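PDB 6OZU: eukaryotic translation initiation factor 4 gamma 5 from Trypanosoma cruzi, which probably takes part in the initiation of translation, its helical MIF4G domain being of the kind that in eIF4G relatives binds the RNA helicase eIF4A. Local coordinates for residues G140-T144 and L184-K188; F201-E206 and T224-D229. All blocks are in the same frame, centred on the assembly; numbering follows the deposited sequence.

Contact 1: residues G140-T144 and L184-K188; sequences GLLFT and LTCGK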
ATOM      1  N   GLY A 140       2.437  -0.887   0.145  1.00 44.35           N
ATOM      2  CA  GLY A 140       3.787  -0.806   0.698  1.00 43.56           C
ATOM      3  C   GLY A 140       4.230   0.609   0.999  1.00 45.76           C
ATOM      4  O   GLY A 140       4.728   0.888   2.088  1.00 44.62           O
ATOM      5  N   LEU A 141       4.027   1.518   0.051  1.00 42.37           N
ATOM      6  CA  LEU A 141       4.343   2.937   0.240  1.00 43.44           C
ATOM      7  C   LEU A 141       3.475   3.625   1.309  1.00 49.99           C
ATOM      8  O   LEU A 141       3.982   4.477   2.056  1.00 51.33           O
ATOM      9  CB  LEU A 141       4.231   3.674  -1.081  1.00 43.78           C
ATOM     10  CG  LEU A 141       5.253   3.236  -2.105  1.00 46.80           C
ATOM     11  CD1 LEU A 141       4.759   3.455  -3.463  1.00 47.26           C
ATOM     12  CD2 LEU A 141       6.563   3.901  -1.878  1.00 46.70           C
ATOM     13  N   LEU A 142       2.183   3.246   1.410  1.00 45.36           N
ATOM     14  CA  LEU A 142       1.302   3.821   2.433  1.00 44.29           C
ATOM     15  C   LEU A 142       1.789   3.345   3.794  1.00 51.33           C
ATOM     16  O   LEU A 142       1.832   4.131   4.735  1.00 54.16           O
ATOM     17  CB  LEU A 142      -0.169   3.403   2.241  1.00 43.36           C
ATOM     18  CG  LEU A 142      -0.973   4.001   1.086  1.00 46.11           C
ATOM     19  CD1 LEU A 142      -2.247   3.218   0.870  1.00 44.95           C
ATOM     20  CD2 LEU A 142      -1.342   5.461   1.349  1.00 46.12           C
ATOM     21  N   PHE A 143       2.172   2.067   3.889  1.00 48.34           N
ATOM     22  CA  PHE A 143       2.668   1.437   5.117  1.00 49.15           C
ATOM     23  C   PHE A 143       4.000   2.017   5.622  1.00 53.97           C
ATOM     24  O   PHE A 143       4.111   2.332   6.799  1.00 55.74           O
ATOM     25  CB  PHE A 143       2.752  -0.089   4.953  1.00 50.52           C
ATOM     26  CG  PHE A 143       3.050  -0.816   6.230  1.00 52.82           C
ATOM     27  CD1 PHE A 143       2.141  -0.793   7.288  1.00 57.22           C
ATOM     28  CD2 PHE A 143       4.256  -1.494   6.397  1.00 55.31           C
ATOM     29  CE1 PHE A 143       2.413  -1.463   8.468  1.00 58.31           C
ATOM     30  CE2 PHE A 143       4.536  -2.151   7.585  1.00 58.29           C
ATOM     31  CZ  PHE A 143       3.604  -2.139   8.610  1.00 56.49           C
ATOM     32  N   THR A 144       4.985   2.184   4.739  1.00 50.83           N
ATOM     33  CA  THR A 144       6.301   2.747   5.077  1.00 51.60           C
ATOM     34  C   THR A 144       6.227   4.238   5.485  1.00 59.44           C
ATOM     35  O   THR A 144       7.126   4.737   6.165  1.00 60.80           O
ATOM     36  CB  THR A 144       7.296   2.495   3.944  1.00 54.20           C
ATOM     37  OG1 THR A 144       6.790   3.077   2.753  1.00 54.51           O
ATOM     38  CG2 THR A 144       7.586   1.002   3.719  1.00 48.68           C
ATOM     39  N   LEU A 184      10.320  -6.543   0.032  1.00 37.77           N
ATOM     40  CA  LEU A 184      11.487  -5.699  -0.220  1.00 39.21           C
ATOM     41  C   LEU A 184      11.282  -4.247   0.245  1.00 43.84           C
ATOM     42  O   LEU A 184      12.167  -3.672   0.868  1.00 44.38           O
ATOM     43  CB  LEU A 184      11.904  -5.802  -1.695  1.00 39.40           C
ATOM     44  CG  LEU A 184      13.223  -5.214  -2.085  1.00 44.84           C
ATOM     45  CD1 LEU A 184      14.385  -5.833  -1.286  1.00 46.25           C
ATOM     46  CD2 LEU A 184      13.467  -5.444  -3.540  1.00 46.87           C
ATOM     47  N   THR A 185      10.086  -3.724   0.038  1.00 40.58           N
ATOM     48  CA  THR A 185       9.633  -2.401   0.447  1.00 40.80           C
ATOM     49  C   THR A 185       9.484  -2.246   1.973  1.00 45.53           C
ATOM     50  O   THR A 185      10.012  -1.286   2.538  1.00 46.41           O
ATOM     51  CB  THR A 185       8.313  -2.080  -0.308  1.00 45.81           C
ATOM     52  OG1 THR A 185       8.540  -2.240  -1.718  1.00 50.12           O
ATOM     53  CG2 THR A 185       7.746  -0.676   0.013  1.00 38.52           C
ATOM     54  N   CYS A 186       8.777  -3.184   2.631  1.00 41.61           N
ATOM     55  CA  CYS A 186       8.432  -3.098   4.048  1.00 42.44           C
ATOM     56  C   CYS A 186       9.341  -3.852   5.004  1.00 47.54           C
ATOM     57  O   CYS A 186       9.271  -3.584   6.206  1.00 49.35           O
ATOM     58  CB  CYS A 186       6.977  -3.523   4.254  1.00 43.23           C
ATOM     59  SG  CYS A 186       5.799  -2.727   3.137  1.00 46.96           S
ATOM     60  N   GLY A 187      10.084  -4.836   4.512  1.00 42.58           N
ATOM     61  CA  GLY A 187      10.906  -5.692   5.358  1.00 42.47           C
ATOM     62  C   GLY A 187      12.308  -5.216   5.656  1.00 47.93           C
ATOM     63  O   GLY A 187      13.012  -5.847   6.457  1.00 47.78           O
ATOM     64  N   LYS A 188      12.731  -4.109   5.010  1.00 45.51           N
ATOM     65  CA  LYS A 188      14.090  -3.606   5.153  1.00 46.92           C
ATOM     66  C   LYS A 188      14.130  -2.096   5.033  1.00 52.86           C
ATOM     67  O   LYS A 188      13.429  -1.553   4.188  1.00 49.92           O
ATOM     68  CB  LYS A 188      14.964  -4.256   4.057  1.00 48.43           C
ATOM     69  CG  LYS A 188      16.413  -4.361   4.374  1.00 50.35           C
ATOM     70  CD  LYS A 188      17.178  -4.844   3.206  1.00 55.31           C
ATOM     71  CE  LYS A 188      18.655  -4.862   3.476  1.00 48.50           C
ATOM     72  NZ  LYS A 188      19.390  -5.601   2.430  1.00 49.37           N
TER

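Contact 2: residues F201-E206 and T224-D229; sequences FRAVLE and TVETID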
ATOM      1  N   PHE A 201       6.006  -4.672  10.243  1.00 45.00           N
ATOM      2  CA  PHE A 201       5.781  -5.636   9.156  1.00 44.63           C
ATOM      3  C   PHE A 201       6.115  -7.046   9.611  1.00 49.56           C
ATOM      4  O   PHE A 201       5.435  -7.989   9.222  1.00 50.34           O
ATOM      5  CB  PHE A 201       6.585  -5.259   7.905  1.00 45.71           C
ATOM      6  CG  PHE A 201       6.249  -6.071   6.671  1.00 46.57           C
ATOM      7  CD1 PHE A 201       5.012  -5.931   6.035  1.00 48.37           C
ATOM      8  CD2 PHE A 201       7.184  -6.938   6.114  1.00 47.60           C
ATOM      9  CE1 PHE A 201       4.702  -6.683   4.895  1.00 47.58           C
ATOM     10  CE2 PHE A 201       6.877  -7.676   4.963  1.00 49.46           C
ATOM     11  CZ  PHE A 201       5.642  -7.535   4.354  1.00 46.50           C
ATOM     12  N   ARG A 202       7.147  -7.183  10.457  1.00 46.28           N
ATOM     13  CA  ARG A 202       7.579  -8.459  11.048  1.00 45.98           C
ATOM     14  C   ARG A 202       6.451  -9.021  11.926  1.00 48.21           C
ATOM     15  O   ARG A 202       6.172 -10.217  11.863  1.00 48.70           O
ATOM     16  CB  ARG A 202       8.888  -8.273  11.837  1.00 44.82           C
ATOM     17  CG  ARG A 202       9.445  -9.547  12.420  1.00 53.36           C
ATOM     18  CD  ARG A 202      10.556  -9.280  13.414  1.00 58.73           C
ATOM     19  NE  ARG A 202      11.183 -10.513  13.888  1.00 63.59           N
ATOM     20  CZ  ARG A 202      10.780 -11.271  14.903  1.00 74.55           C
ATOM     21  NH1 ARG A 202       9.657 -10.990  15.546  1.00 68.59           N
ATOM     22  NH2 ARG A 202      11.474 -12.347  15.249  1.00 58.42           N
ATOM     23  N   ALA A 203       5.799  -8.148  12.704  1.00 43.70           N
ATOM     24  CA  ALA A 203       4.660  -8.454  13.576  1.00 44.67           C
ATOM     25  C   ALA A 203       3.458  -9.007  12.790  1.00 51.57           C
ATOM     26  O   ALA A 203       2.800  -9.934  13.262  1.00 54.26           O
ATOM     27  CB  ALA A 203       4.247  -7.208  14.335  1.00 45.22           C
ATOM     28  N   VAL A 204       3.188  -8.436  11.594  1.00 47.38           N
ATOM     29  CA  VAL A 204       2.126  -8.831  10.659  1.00 46.95           C
ATOM     30  C   VAL A 204       2.377 -10.265  10.187  1.00 51.52           C
ATOM     31  O   VAL A 204       1.455 -11.085  10.201  1.00 53.24           O
ATOM     32  CB  VAL A 204       2.002  -7.813   9.486  1.00 49.67           C
ATOM     33  CG1 VAL A 204       1.162  -8.357   8.323  1.00 49.53           C
ATOM     34  CG2 VAL A 204       1.412  -6.515   9.984  1.00 49.13           C
ATOM     35  N   LEU A 205       3.631 -10.572   9.818  1.00 45.36           N
ATOM     36  CA  LEU A 205       4.019 -11.905   9.382  1.00 44.19           C
ATOM     37  C   LEU A 205       3.939 -12.912  10.500  1.00 50.64           C
ATOM     38  O   LEU A 205       3.639 -14.068  10.221  1.00 52.42           O
ATOM     39  CB  LEU A 205       5.398 -11.937   8.694  1.00 42.72           C
ATOM     40  CG  LEU A 205       5.626 -10.971   7.525  1.00 44.28           C
ATOM     41  CD1 LEU A 205       7.003 -11.156   6.973  1.00 44.34           C
ATOM     42  CD2 LEU A 205       4.581 -11.143   6.423  1.00 41.60           C
ATOM     43  N   GLU A 206       4.164 -12.488  11.757  1.00 48.25           N
ATOM     44  CA  GLU A 206       4.058 -13.359  12.941  1.00 50.27           C
ATOM     45  C   GLU A 206       2.594 -13.708  13.206  1.00 55.64           C
ATOM     46  O   GLU A 206       2.321 -14.823  13.640  1.00 58.60           O
ATOM     47  CB  GLU A 206       4.690 -12.724  14.189  1.00 52.60           C
ATOM     48  CG  GLU A 206       6.210 -12.764  14.224  1.00 63.37           C
ATOM     49  CD  GLU A 206       6.873 -14.098  14.528  1.00 98.37           C
ATOM     50  OE1 GLU A 206       7.879 -14.410  13.854  1.00 95.54           O
ATOM     51  OE2 GLU A 206       6.402 -14.827  15.431  1.00105.37           O
ATOM     52  N   THR A 224      11.197 -15.710   6.110  1.00 44.87           N
ATOM     53  CA  THR A 224      11.011 -14.285   5.824  1.00 44.32           C
ATOM     54  C   THR A 224      11.316 -13.438   7.079  1.00 48.93           C
ATOM     55  O   THR A 224      12.147 -12.521   7.014  1.00 48.03           O
ATOM     56  CB  THR A 224       9.631 -14.031   5.188  1.00 55.27           C
ATOM     57  OG1 THR A 224       9.561 -14.732   3.947  1.00 52.82           O
ATOM     58  CG2 THR A 224       9.381 -12.588   4.925  1.00 51.96           C
ATOM     59  N   VAL A 225      10.699 -13.796   8.228  1.00 46.59           N
ATOM     60  CA  VAL A 225      10.955 -13.133   9.518  1.00 46.17           C
ATOM     61  C   VAL A 225      12.441 -13.254   9.879  1.00 47.80           C
ATOM     62  O   VAL A 225      13.042 -12.279  10.304  1.00 47.96           O
ATOM     63  CB  VAL A 225       9.995 -13.641  10.640  1.00 50.87           C
ATOM     64  CG1 VAL A 225      10.500 -13.382  12.059  1.00 51.73           C
ATOM     65  CG2 VAL A 225       8.571 -13.142  10.439  1.00 49.52           C
ATOM     66  N   GLU A 226      13.040 -14.414   9.630  1.00 44.79           N
ATOM     67  CA  GLU A 226      14.455 -14.685   9.882  1.00 46.42           C
ATOM     68  C   GLU A 226      15.375 -13.777   9.046  1.00 52.20           C
ATOM     69  O   GLU A 226      16.324 -13.234   9.588  1.00 53.84           O
ATOM     70  CB  GLU A 226      14.743 -16.157   9.615  1.00 48.76           C
ATOM     71  CG  GLU A 226      15.988 -16.702  10.282  1.00 62.18           C
ATOM     72  CD  GLU A 226      16.353 -18.132   9.935  1.00 87.27           C
ATOM     73  OE1 GLU A 226      17.457 -18.561  10.336  1.00106.44           O
ATOM     74  OE2 GLU A 226      15.551 -18.824   9.267  1.00 73.24           O
ATOM     75  N   THR A 227      15.086 -13.611   7.731  1.00 48.71           N
ATOM     76  CA  THR A 227      15.826 -12.736   6.808  1.00 47.91           C
ATOM     77  C   THR A 227      15.653 -11.261   7.222  1.00 50.22           C
ATOM     78  O   THR A 227      16.637 -10.512   7.173  1.00 52.11           O
ATOM     79  CB  THR A 227      15.400 -12.988   5.363  1.00 55.96           C
ATOM     80  OG1 THR A 227      15.473 -14.385   5.102  1.00 59.47           O
ATOM     81  CG2 THR A 227      16.248 -12.227   4.373  1.00 51.95           C
ATOM     82  N   ILE A 228      14.420 -10.850   7.615  1.00 42.57           N
ATOM     83  CA  ILE A 228      14.113  -9.500   8.118  1.00 41.62           C
ATOM     84  C   ILE A 228      15.038  -9.220   9.317  1.00 48.58           C
ATOM     85  O   ILE A 228      15.624  -8.145   9.374  1.00 49.89           O
ATOM     86  CB  ILE A 228      12.607  -9.335   8.514  1.00 42.85           C
ATOM     87  CG1 ILE A 228      11.724  -9.212   7.259  1.00 41.40           C
ATOM     88  CG2 ILE A 228      12.384  -8.110   9.457  1.00 43.68           C
ATOM     89  CD1 ILE A 228      10.189  -9.172   7.501  1.00 38.73           C
ATOM     90  N   ASP A 229      15.141 -10.187  10.266  1.00 45.56           N
ATOM     91  CA  ASP A 229      15.956 -10.136  11.483  1.00 47.40           C
ATOM     92  C   ASP A 229      17.451 -10.021  11.162  1.00 51.73           C
ATOM     93  O   ASP A 229      18.140  -9.186  11.739  1.00 51.71           O
ATOM     94  CB  ASP A 229      15.726 -11.399  12.328  1.00 50.45           C
ATOM     95  CG  ASP A 229      14.420 -11.477  13.092  1.00 61.47           C
ATOM     96  OD1 ASP A 229      13.671 -10.476  13.093  1.00 62.12           O
ATOM     97  OD2 ASP A 229      14.159 -12.537  13.706  1.00 68.55           O
TER

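Contact 1: residues G140-T144 and L184-K188
Gly140 and Phe143 of helix 118-144 meet Cys186 of helix 173-186 in a buried helix-helix contact with no hydrogen bond across it. Backbone nearness sets its character: the CA atoms of Gly140 and Thr185 lie 6.1 Å apart. Gly140 has no side chain to intervene, so the helices come close and Thr185 CG2 lies against its backbone, 3.9 Å from the carbonyl carbon of Gly140. The small thiol of Cys186 packs directly on the glycine, SG standing 3.7 Å from Gly140 CA. Phe143 CD2 lies 3.8 Å from the same SG, in an oblique sulfur-aromatic contact; the ring is placed there by its first torsion (-171°), which sets CG opposite the backbone N. Thr144 also offers a methyl, its CG2 lying 3.5 Å from Thr185 O. Thr185 OG1 bonds within its own helix to Asn181 O, and also to a glycerol probably derived from the crystallisation liquor. Close packing through a glycine, with small cysteine and threonine side chains against it, thus joins two helices of the all-helical MIF4G domain. Helix 194-208 covers a further side, where Phe201 touches both Phe143 and Cys186 and Phe197 meets Thr144; Leu141 packs instead on helix 63-76.

Contact 2: residues F201-E206 and T224-D229
Arg202 of helix 194-208 and Asp229 of helix 215-235 form a salt bridge across a helical hairpin, two consecutive helices closed by apolar packing inside and this charged pair outside. The axes of segments 201-206 and 224-229 come within 10.1 Å, 161° apart in direction and so nearly antiparallel. The guanidinium grips the carboxylate side-on with two nitrogens, one to each oxygen, and both oxygens use their syn lone pairs. Arg202 NE lies 2.6 Å from Asp229 OD1, with a somewhat bent N-H...O angle of 144°; Arg202 NH2 reaches Asp229 OD2 at 3.1 Å and more nearly straight, 164°. The two planes are almost coplanar, and the paired bonds would restrict rotation of the guanidinium. An extended Arg202 chain, with CG opposite the backbone N, carries the charge across.

Val225 CG1 lies over one face of the guanidinium, 3.5 Å from Arg202 NE, a place suited to a compact branched side chain. The bent chain of Glu206 lays carboxylate OE1 against the same methyl in van der Waals contact only.

Apolar packing accompanies the salt bridge. Val225 CG2 meets Leu205 CB at 3.8 Å. Deeper in, Leu205 CD1 touches Thr224 CG2 at 3.4 Å and Ile228 CD1 at 3.8 Å, while Ile228 CD1 also sits at the edge of the Phe201 ring. Thr224 OG1 is bonded back to Leu220 O.

On the inner side lies helix 173-186: Phe179 touches Leu205, Leu182 packs on Phe201, and Leu183 meets Thr224. Helix 150-162 borders helix 194-208 through Leu157, which contacts Phe201 and Val204.

Overall arrangement
The contacts share no helix, yet they are continuous. Contact 1 joins helices 118-144 and 173-186 and is buried, its centre about 8 Å from the centre of the chain; contact 2 joins helices 194-208 and 215-235, its centre about 17 Å from the chain centre, and is only partly buried. Phe201 makes most of the bridge, its CD1 lying 3.6 Å from Cys186 CB and its CB 3.7 Å from Phe143 CE2, with Gly187 touching Ile228 as well. Chemistry follows place. The inner contact relies on glycine, sulfur and methyl packing, whereas the outer one adds a charged pair on its more exposed side. Together they tie four helices into one packed body, consistent with the helical-hairpin architecture of MIF4G domains.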